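Sulfotransferase (Mycobacterium tuberculosis, PDB 2ZQ5) probably transfers a sulfuryl group from the donor PAPS to an acceptor molecule. Local coordinates at residues 75-79 / 214-218; 98-102 / 261-265. One frame throughout, in Å; residues are numbered along the deposited sequence.

Starting from the N terminus, the chain reaches 75-79 near the end of helix 55-81, then runs through strand 94-97 into the loop holding 98-102. Only after both does it come to 214-218 on helix 206-219, which closes contact 1, and then to 261-265 at the start of helix 262-272, which closes contact 2. The two closures therefore cross. Contact 1 ties helix 55-81 to a helix leading into strand 227-231; contact 2 ties the loop that follows the central strand of the parallel sheet to the segment following strand 250-255. They lie on opposite sides of the chain's centre, with centres 32 Å apart.

Contact 1. Residues 75-79 / 214-218; sequences SQSAW and RNLQL
The guanidinium of R214 lies flat over one face of the W79 indole, its plane tilted only 26° from the ring. This is a cation-pi stack: R214 CZ stands 3.9 Å from the centroid of the six-membered ring, and NH2 comes down closest, 3.3 Å from W79 CD2. A bend at chi3 (57°) turns the end of the arginine over the indole, while its CB touches the ring near CZ2. S75 O, from W79's own helix, covers the opposite face toward the rim, so both faces of the indole have a neighbour. Its NE1 points at the helix backbone of R214, giving a weak hydrogen bond of 3.2 Å to R214 O with an N-H...O angle of 148°. Two waters bridge the far end of R214 to Q76: one donates to Q76 OE1 at 2.7 Å, the other accepts from Q76 NE2, and both hold the arginine only weakly.

Deeper in, S75 OG donates a short 2.6 Å hydrogen bond to N215 OD1, somewhat tilted from the amide plane. The same OG also bonds to Q180 NE2, so this buried hydroxyl has two partners. Beside the indole, L218 presses CD2 against A78 CB at a tight 3.3 Å and lays its CB near W79 NE1. The ring of H85 also meets W79. Helices 55-81 and 206-219 are thus joined by apolar contact and a serine-amide hydrogen bond on the buried side and a stacked arginine on the more exposed one. The indole's electron-rich face probably stabilises the positive charge of R214, while a water at the guanidinium edge binds it only weakly.

Contact 2. Residues 98-102 / 261-265; sequences GLVRT and IMASM
With its CG1 set between backbone N and carbonyl carbon (chi1 56°) and the chain extended beyond, I261 sends CD1 into the turn of 98-102; a bend at chi3 (62°) likewise swings the methyl of M265 toward L99. I261 CD1 ends 3.6 Å from T102 CG2, the two side chains crossing at about a right angle, and also touches V100 O. Its other branch, CG2, packs 3.9 Å from R101 CB. M265 CE reaches L99 CD2 at 3.8 Å. Nearer the backbone of the same side chain, M265 CG slides past V100 CG1 at 3.7 Å, the two side chains running in opposite directions.

The aliphatic part and NE of R101 run alongside S264 OG. NE and OG are 3.3 Å apart, but the angle is too poor for a hydrogen bond. The loop itself is a type II turn from L99 to T102, closed mainly by T102 OG1 donating to L99 O at 2.6 Å; the backbone bond from T102 N to the same oxygen is weak. T102 OG1 is paired with T254 OG1 as well, and R256 NH1 bonds to R101 O, tying the turn to the end of strand 250-255, its neighbour in the sheet, and to the residue just after it. I261 sits at the N-cap of helix 262-272.

Such a turn between strand 94-97 and helix 104-111, backed by the segment after a neighbouring parallel strand, is consistent with the P-loop-like 5'-phosphosulfate-binding loop of the sulfotransferase fold; the start of helix 262-272 probably corresponds to the region that helps bind the donor's 3'-phosphate in relatives.

Contact 1. Residues 75-79 / 214-218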
loop_
_atom_site.group_PDB
_atom_site.type_symbol
_atom_site.label_atom_id
_atom_site.label_comp_id
_atom_site.label_asym_id
_atom_site.label_seq_id
_atom_site.Cartn_x
_atom_site.Cartn_y
_atom_site.Cartn_z
ATOM N N SER A 75 -7.043 10.304 11.708
ATOM C CA SER A 75 -5.805 11.060 11.526
ATOM C C SER A 75 -6.026 12.543 11.810
ATOM O O SER A 75 -5.210 13.180 12.475
ATOM C CB SER A 75 -5.263 10.887 10.102
ATOM O OG SER A 75 -4.575 9.656 9.958
ATOM N N GLN A 76 -7.126 13.093 11.303
ATOM C CA GLN A 76 -7.435 14.505 11.513
ATOM C C GLN A 76 -7.517 14.807 13.009
ATOM O O GLN A 76 -6.974 15.808 13.486
ATOM C CB GLN A 76 -8.758 14.866 10.833
ATOM C CG GLN A 76 -9.101 16.348 10.885
ATOM C CD GLN A 76 -7.993 17.218 10.327
ATOM O OE1 GLN A 76 -7.507 16.988 9.220
ATOM N NE2 GLN A 76 -7.586 18.225 11.094
ATOM N N SER A 77 -8.192 13.933 13.746
ATOM C CA SER A 77 -8.329 14.103 15.187
ATOM C C SER A 77 -6.983 13.938 15.884
ATOM O O SER A 77 -6.662 14.676 16.817
ATOM C CB SER A 77 -9.330 13.089 15.746
ATOM O OG SER A 77 -9.515 13.280 17.141
ATOM N N ALA A 78 -6.191 12.970 15.432
ATOM C CA ALA A 78 -4.884 12.730 16.027
ATOM C C ALA A 78 -3.974 13.947 15.877
ATOM O O ALA A 78 -3.229 14.285 16.798
ATOM C CB ALA A 78 -4.232 11.505 15.391
ATOM N N TRP A 79 -4.028 14.601 14.720
ATOM C CA TRP A 79 -3.198 15.779 14.493
ATOM C C TRP A 79 -3.563 16.905 15.455
ATOM O O TRP A 79 -2.698 17.680 15.867
ATOM C CB TRP A 79 -3.313 16.261 13.039
ATOM C CG TRP A 79 -2.678 15.322 12.048
ATOM C CD1 TRP A 79 -1.505 14.639 12.205
ATOM C CD2 TRP A 79 -3.173 14.977 10.748
ATOM N NE1 TRP A 79 -1.240 13.886 11.082
ATOM C CE2 TRP A 79 -2.247 14.075 10.174
ATOM C CE3 TRP A 79 -4.308 15.341 10.012
ATOM C CZ2 TRP A 79 -2.423 13.530 8.895
ATOM C CZ3 TRP A 79 -4.482 14.800 8.741
ATOM C CH2 TRP A 79 -3.542 13.904 8.197
ATOM N N ARG A 214 2.491 13.676 6.757
ATOM C CA ARG A 214 1.905 14.163 8.003
ATOM C C ARG A 214 1.557 12.972 8.889
ATOM O O ARG A 214 1.673 13.043 10.113
ATOM C CB ARG A 214 0.644 14.990 7.731
ATOM C CG ARG A 214 0.890 16.329 7.057
ATOM C CD ARG A 214 -0.381 17.167 7.072
ATOM N NE ARG A 214 -0.868 17.362 8.436
ATOM C CZ ARG A 214 -2.002 17.981 8.750
ATOM N NH1 ARG A 214 -2.782 18.472 7.796
ATOM N NH2 ARG A 214 -2.358 18.109 10.021
ATOM N N ASN A 215 1.124 11.874 8.275
ATOM C CA ASN A 215 0.799 10.687 9.049
ATOM C C ASN A 215 2.057 10.012 9.594
ATOM O O ASN A 215 2.032 9.459 10.694
ATOM C CB ASN A 215 -0.042 9.714 8.220
ATOM C CG ASN A 215 -1.530 9.965 8.386
ATOM O OD1 ASN A 215 -2.024 10.056 9.513
ATOM N ND2 ASN A 215 -2.251 10.079 7.275
ATOM N N LEU A 216 3.159 10.053 8.846
ATOM C CA LEU A 216 4.401 9.467 9.347
ATOM C C LEU A 216 4.895 10.300 10.532
ATOM O O LEU A 216 5.407 9.755 11.509
ATOM C CB LEU A 216 5.483 9.427 8.260
ATOM C CG LEU A 216 5.228 8.540 7.038
ATOM C CD1 LEU A 216 6.542 8.350 6.288
ATOM C CD2 LEU A 216 4.681 7.183 7.462
ATOM N N GLN A 217 4.748 11.621 10.438
ATOM C CA GLN A 217 5.158 12.518 11.520
ATOM C C GLN A 217 4.379 12.198 12.791
ATOM O O GLN A 217 4.936 12.188 13.889
ATOM C CB GLN A 217 4.892 13.978 11.149
ATOM C CG GLN A 217 5.804 14.561 10.089
ATOM C CD GLN A 217 5.442 16.000 9.771
ATOM O OE1 GLN A 217 4.308 16.297 9.396
ATOM N NE2 GLN A 217 6.404 16.902 9.926
ATOM N N LEU A 218 3.081 11.955 12.633
ATOM C CA LEU A 218 2.205 11.637 13.753
ATOM C C LEU A 218 2.529 10.279 14.366
ATOM O O LEU A 218 2.780 10.169 15.567
ATOM C CB LEU A 218 0.750 11.643 13.284
ATOM C CG LEU A 218 -0.278 11.042 14.247
ATOM C CD1 LEU A 218 -0.481 11.974 15.438
ATOM C CD2 LEU A 218 -1.584 10.811 13.501
HETATM O O HOH W 1 -5.818 18.329 7.664
HETATM O O HOH W 2 -5.178 19.898 10.639
#

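Contact 2. Residues 98-102 / 261-265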
loop_
_atom_site.group_PDB
_atom_site.type_symbol
_atom_site.label_atom_id
_atom_site.label_comp_id
_atom_site.label_asym_id
_atom_site.label_seq_id
_atom_site.Cartn_x
_atom_site.Cartn_y
_atom_site.Cartn_z
ATOM N N GLY A 98 7.741 -2.104 -6.087
ATOM C CA GLY A 98 7.864 -3.116 -7.116
ATOM C C GLY A 98 6.557 -3.881 -7.148
ATOM O O GLY A 98 5.667 -3.621 -6.338
ATOM N N LEU A 99 6.429 -4.819 -8.077
ATOM C CA LEU A 99 5.208 -5.611 -8.189
ATOM C C LEU A 99 5.094 -6.636 -7.078
ATOM O O LEU A 99 6.079 -6.986 -6.430
ATOM C CB LEU A 99 5.170 -6.353 -9.527
ATOM C CG LEU A 99 4.643 -5.622 -10.761
ATOM C CD1 LEU A 99 5.337 -4.286 -10.942
ATOM C CD2 LEU A 99 4.853 -6.513 -11.982
ATOM N N VAL A 100 3.877 -7.116 -6.853
ATOM C CA VAL A 100 3.682 -8.145 -5.852
ATOM C C VAL A 100 4.395 -9.360 -6.449
ATOM O O VAL A 100 4.515 -9.469 -7.674
ATOM C CB VAL A 100 2.181 -8.453 -5.641
ATOM C CG1 VAL A 100 1.563 -8.950 -6.932
ATOM C CG2 VAL A 100 2.010 -9.481 -4.534
ATOM N N ARG A 101 4.888 -10.245 -5.590
ATOM C CA ARG A 101 5.601 -11.451 -6.011
ATOM C C ARG A 101 7.030 -11.182 -6.493
ATOM O O ARG A 101 7.613 -12.010 -7.197
ATOM C CB ARG A 101 4.829 -12.184 -7.120
ATOM C CG ARG A 101 3.386 -12.530 -6.781
ATOM C CD ARG A 101 3.274 -13.418 -5.554
ATOM N NE ARG A 101 1.887 -13.812 -5.317
ATOM C CZ ARG A 101 1.444 -14.374 -4.197
ATOM N NH1 ARG A 101 2.280 -14.612 -3.195
ATOM N NH2 ARG A 101 0.164 -14.700 -4.080
ATOM N N THR A 102 7.598 -10.034 -6.125
ATOM C CA THR A 102 8.971 -9.714 -6.527
ATOM C C THR A 102 9.904 -9.543 -5.331
ATOM O O THR A 102 11.061 -9.151 -5.491
ATOM C CB THR A 102 9.051 -8.427 -7.387
ATOM O OG1 THR A 102 8.631 -7.295 -6.613
ATOM C CG2 THR A 102 8.174 -8.554 -8.617
ATOM N N ILE A 261 5.553 -14.150 -13.207
ATOM C CA ILE A 261 4.675 -13.897 -12.065
ATOM C C ILE A 261 3.275 -13.385 -12.411
ATOM O O ILE A 261 2.402 -13.349 -11.544
ATOM C CB ILE A 261 5.310 -12.890 -11.065
ATOM C CG1 ILE A 261 5.682 -11.587 -11.785
ATOM C CG2 ILE A 261 6.532 -13.510 -10.399
ATOM C CD1 ILE A 261 6.112 -10.474 -10.844
ATOM N N MET A 262 3.051 -12.997 -13.665
ATOM C CA MET A 262 1.746 -12.469 -14.067
ATOM C C MET A 262 0.585 -13.405 -13.724
ATOM O O MET A 262 -0.441 -12.957 -13.206
ATOM C CB MET A 262 1.737 -12.144 -15.566
ATOM C CG MET A 262 0.425 -11.531 -16.080
ATOM S SD MET A 262 -0.190 -10.066 -15.179
ATOM C CE MET A 262 0.955 -8.819 -15.716
ATOM N N ALA A 263 0.730 -14.698 -13.995
ATOM C CA ALA A 263 -0.355 -15.625 -13.675
ATOM C C ALA A 263 -0.622 -15.638 -12.172
ATOM O O ALA A 263 -1.774 -15.614 -11.738
ATOM C CB ALA A 263 -0.015 -17.032 -14.161
ATOM N N SER A 264 0.451 -15.661 -11.384
ATOM C CA SER A 264 0.345 -15.676 -9.928
ATOM C C SER A 264 -0.332 -14.404 -9.427
ATOM O O SER A 264 -1.154 -14.445 -8.509
ATOM C CB SER A 264 1.737 -15.802 -9.306
ATOM O OG SER A 264 1.671 -15.804 -7.890
ATOM N N MET A 265 0.017 -13.276 -10.035
ATOM C CA MET A 265 -0.563 -11.991 -9.663
ATOM C C MET A 265 -2.066 -11.999 -9.911
ATOM O O MET A 265 -2.850 -11.539 -9.076
ATOM C CB MET A 265 0.089 -10.870 -10.474
ATOM C CG MET A 265 1.566 -10.670 -10.171
ATOM S SD MET A 265 2.387 -9.633 -11.395
ATOM C CE MET A 265 1.491 -8.115 -11.191
#